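Local atomic coordinates of beta-fructofuranosidase (Bifidobacterium adolescentis, PDB entry 6NOB), a protein that probably hydrolyses terminal beta-fructofuranoside residues in sugars such as sucrose. Residues V387-L392 against Y436-F441. Numbering follows the deposited sequence.
Sequences VAVGAL and YATQSF
The closest CA atoms of the two strands are those of Ala391 and Ala437, 7.0 Å apart, wider than the spacing of paired strands: 387-392 lies in an antiparallel sheet and 436-441 in a separate, mixed one, so side chains alone join them. Only alternate residues of the first strand point across. Ala391 sends its CB obliquely toward the Tyr436 ring, 3.5 Å from CE1, while CZ and OH of Tyr436 lie a little farther from the same methyl, at 3.8 and 3.9 Å. A methyl suits this place because it is small enough to let the ring pass close to the strand. Tyr436 reaches it because its CG stands anti to the backbone N (chi1 -160°), which carries the outer part of the ring toward 387-392 although its CB does not point there. Beyond Gly390, Val389 puts CG1, the branch anti to its backbone N, 3.4 Å from Thr438 OG1, and the two side chains cross at about a right angle. Both residues branch at CB, so each offers a short arm to the seam; hydroxyl oxygen against methyl is a polar-on-apolar contact, not a bond. Val405 of strand 405-415 packs against both. An alanine in place of Tyr436 would probably open a gap beside the Ala391 methyl, which would lose its aromatic neighbour. Gln439, directed away, ties its strand to the backbone of Leu135 and Gly197. Such side-chain packing between successive sheets fits the five-bladed beta-propeller of this family, whose blades are separate sheets set round a central axis. With 146 Å² buried and apolar carbon in each touching pair, the seam rests on van der Waals contact and the exclusion of water.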
ATOM      1  N   VAL A 387      13.445 -13.418   6.576  1.00 32.90           N
ATOM      2  CA  VAL A 387      13.067 -12.056   6.936  1.00 33.59           C
ATOM      3  C   VAL A 387      11.574 -12.015   7.226  1.00 42.23           C
ATOM      4  O   VAL A 387      10.769 -12.514   6.430  1.00 41.58           O
ATOM      5  CB  VAL A 387      13.420 -11.050   5.823  1.00 33.48           C
ATOM      6  CG1 VAL A 387      13.013  -9.642   6.234  1.00 30.81           C
ATOM      7  CG2 VAL A 387      14.909 -11.111   5.494  1.00 29.79           C
ATOM      8  N   ALA A 388      11.205 -11.418   8.358  1.00 41.01           N
ATOM      9  CA  ALA A 388       9.818 -11.110   8.675  1.00 42.59           C
ATOM     10  C   ALA A 388       9.625  -9.600   8.683  1.00 41.32           C
ATOM     11  O   ALA A 388      10.487  -8.857   9.167  1.00 41.39           O
ATOM     12  CB  ALA A 388       9.404 -11.699  10.026  1.00 33.93           C
ATOM     13  N   VAL A 389       8.498  -9.152   8.135  1.00 36.59           N
ATOM     14  CA  VAL A 389       8.166  -7.736   8.024  1.00 36.47           C
ATOM     15  C   VAL A 389       6.738  -7.541   8.516  1.00 42.71           C
ATOM     16  O   VAL A 389       5.836  -8.290   8.123  1.00 47.56           O
ATOM     17  CB  VAL A 389       8.315  -7.229   6.574  1.00 38.70           C
ATOM     18  CG1 VAL A 389       7.945  -5.764   6.479  1.00 40.35           C
ATOM     19  CG2 VAL A 389       9.734  -7.452   6.067  1.00 40.85           C
ATOM     20  N   GLY A 390       6.533  -6.547   9.377  1.00 38.53           N
ATOM     21  CA  GLY A 390       5.210  -6.277   9.907  1.00 33.25           C
ATOM     22  C   GLY A 390       5.131  -4.897  10.517  1.00 37.30           C
ATOM     23  O   GLY A 390       6.145  -4.302  10.894  1.00 40.28           O
ATOM     24  N   ALA A 391       3.903  -4.391  10.613  1.00 30.48           N
ATOM     25  CA  ALA A 391       3.635  -3.055  11.123  1.00 33.42           C
ATOM     26  C   ALA A 391       3.051  -3.129  12.529  1.00 40.91           C
ATOM     27  O   ALA A 391       2.302  -4.051  12.864  1.00 41.27           O
ATOM     28  CB  ALA A 391       2.675  -2.305  10.197  1.00 30.94           C
ATOM     29  N   LEU A 392       3.391  -2.136  13.349  1.00 40.93           N
ATOM     30  CA  LEU A 392       3.044  -2.119  14.768  1.00 40.06           C
ATOM     31  C   LEU A 392       1.932  -1.103  15.010  1.00 34.98           C
ATOM     32  O   LEU A 392       2.165   0.108  14.960  1.00 40.93           O
ATOM     33  CB  LEU A 392       4.275  -1.803  15.612  1.00 37.65           C
ATOM     34  CG  LEU A 392       5.391  -2.839  15.479  1.00 40.39           C
ATOM     35  CD1 LEU A 392       6.696  -2.314  16.054  1.00 43.65           C
ATOM     36  CD2 LEU A 392       4.987  -4.140  16.154  1.00 37.50           C
ATOM     37  N   TYR A 436       3.561   2.461   4.801  1.00 34.79           N
ATOM     38  CA  TYR A 436       2.758   1.530   5.578  1.00 36.32           C
ATOM     39  C   TYR A 436       2.264   0.394   4.696  1.00 37.03           C
ATOM     40  O   TYR A 436       2.289   0.473   3.464  1.00 38.93           O
ATOM     41  CB  TYR A 436       1.565   2.252   6.226  1.00 38.67           C
ATOM     42  CG  TYR A 436       0.953   1.523   7.396  1.00 34.93           C
ATOM     43  CD1 TYR A 436       1.628   1.420   8.604  1.00 30.48           C
ATOM     44  CD2 TYR A 436      -0.307   0.944   7.294  1.00 38.24           C
ATOM     45  CE1 TYR A 436       1.071   0.754   9.677  1.00 34.05           C
ATOM     46  CE2 TYR A 436      -0.872   0.278   8.363  1.00 36.74           C
ATOM     47  CZ  TYR A 436      -0.178   0.184   9.550  1.00 38.96           C
ATOM     48  OH  TYR A 436      -0.734  -0.480  10.619  1.00 47.87           O
ATOM     49  N   ALA A 437       1.819  -0.677   5.357  1.00 34.10           N
ATOM     50  CA  ALA A 437       1.107  -1.779   4.710  1.00 34.66           C
ATOM     51  C   ALA A 437       1.944  -2.422   3.604  1.00 38.21           C
ATOM     52  O   ALA A 437       1.487  -2.609   2.475  1.00 35.80           O
ATOM     53  CB  ALA A 437      -0.245  -1.306   4.172  1.00 32.46           C
ATOM     54  N   THR A 438       3.181  -2.773   3.943  1.00 39.72           N
ATOM     55  CA  THR A 438       4.076  -3.382   2.969  1.00 39.26           C
ATOM     56  C   THR A 438       3.622  -4.793   2.623  1.00 38.82           C
ATOM     57  O   THR A 438       3.204  -5.561   3.495  1.00 40.81           O
ATOM     58  CB  THR A 438       5.505  -3.433   3.508  1.00 37.99           C
ATOM     59  OG1 THR A 438       5.511  -4.104   4.776  1.00 42.09           O
ATOM     60  CG2 THR A 438       6.063  -2.037   3.678  1.00 35.82           C
ATOM     61  N   GLN A 439       3.708  -5.132   1.340  1.00 35.89           N
ATOM     62  CA  GLN A 439       3.599  -6.511   0.892  1.00 33.30           C
ATOM     63  C   GLN A 439       4.645  -6.743  -0.184  1.00 34.58           C
ATOM     64  O   GLN A 439       4.937  -5.845  -0.978  1.00 37.07           O
ATOM     65  CB  GLN A 439       2.199  -6.845   0.361  1.00 29.97           C
ATOM     66  CG  GLN A 439       2.017  -8.330   0.069  1.00 31.68           C
ATOM     67  CD  GLN A 439       0.609  -8.688  -0.357  1.00 38.53           C
ATOM     68  OE1 GLN A 439       0.368  -9.059  -1.508  1.00 36.70           O
ATOM     69  NE2 GLN A 439      -0.331  -8.591   0.577  1.00 38.75           N
ATOM     70  N   SER A 440       5.213  -7.940  -0.202  1.00 33.29           N
ATOM     71  CA  SER A 440       6.287  -8.271  -1.122  1.00 31.19           C
ATOM     72  C   SER A 440       5.902  -9.469  -1.978  1.00 32.73           C
ATOM     73  O   SER A 440       4.938 -10.182  -1.694  1.00 33.03           O
ATOM     74  CB  SER A 440       7.584  -8.554  -0.358  1.00 30.06           C
ATOM     75  OG  SER A 440       7.731  -9.941  -0.110  1.00 35.94           O
ATOM     76  N   PHE A 441       6.671  -9.684  -3.045  1.00 36.53           N
ATOM     77  CA  PHE A 441       6.505 -10.857  -3.892  1.00 37.52           C
ATOM     78  C   PHE A 441       7.826 -11.149  -4.587  1.00 41.18           C
ATOM     79  O   PHE A 441       8.740 -10.321  -4.607  1.00 40.40           O
ATOM     80  CB  PHE A 441       5.372 -10.664  -4.911  1.00 32.11           C
ATOM     81  CG  PHE A 441       5.720  -9.750  -6.054  1.00 30.62           C
ATOM     82  CD1 PHE A 441       5.700  -8.371  -5.898  1.00 30.22           C
ATOM     83  CD2 PHE A 441       6.059 -10.275  -7.293  1.00 34.81           C
ATOM     84  CE1 PHE A 441       6.017  -7.532  -6.956  1.00 30.83           C
ATOM     85  CE2 PHE A 441       6.379  -9.447  -8.353  1.00 35.49           C
ATOM     86  CZ  PHE A 441       6.358  -8.073  -8.187  1.00 36.89           C
TER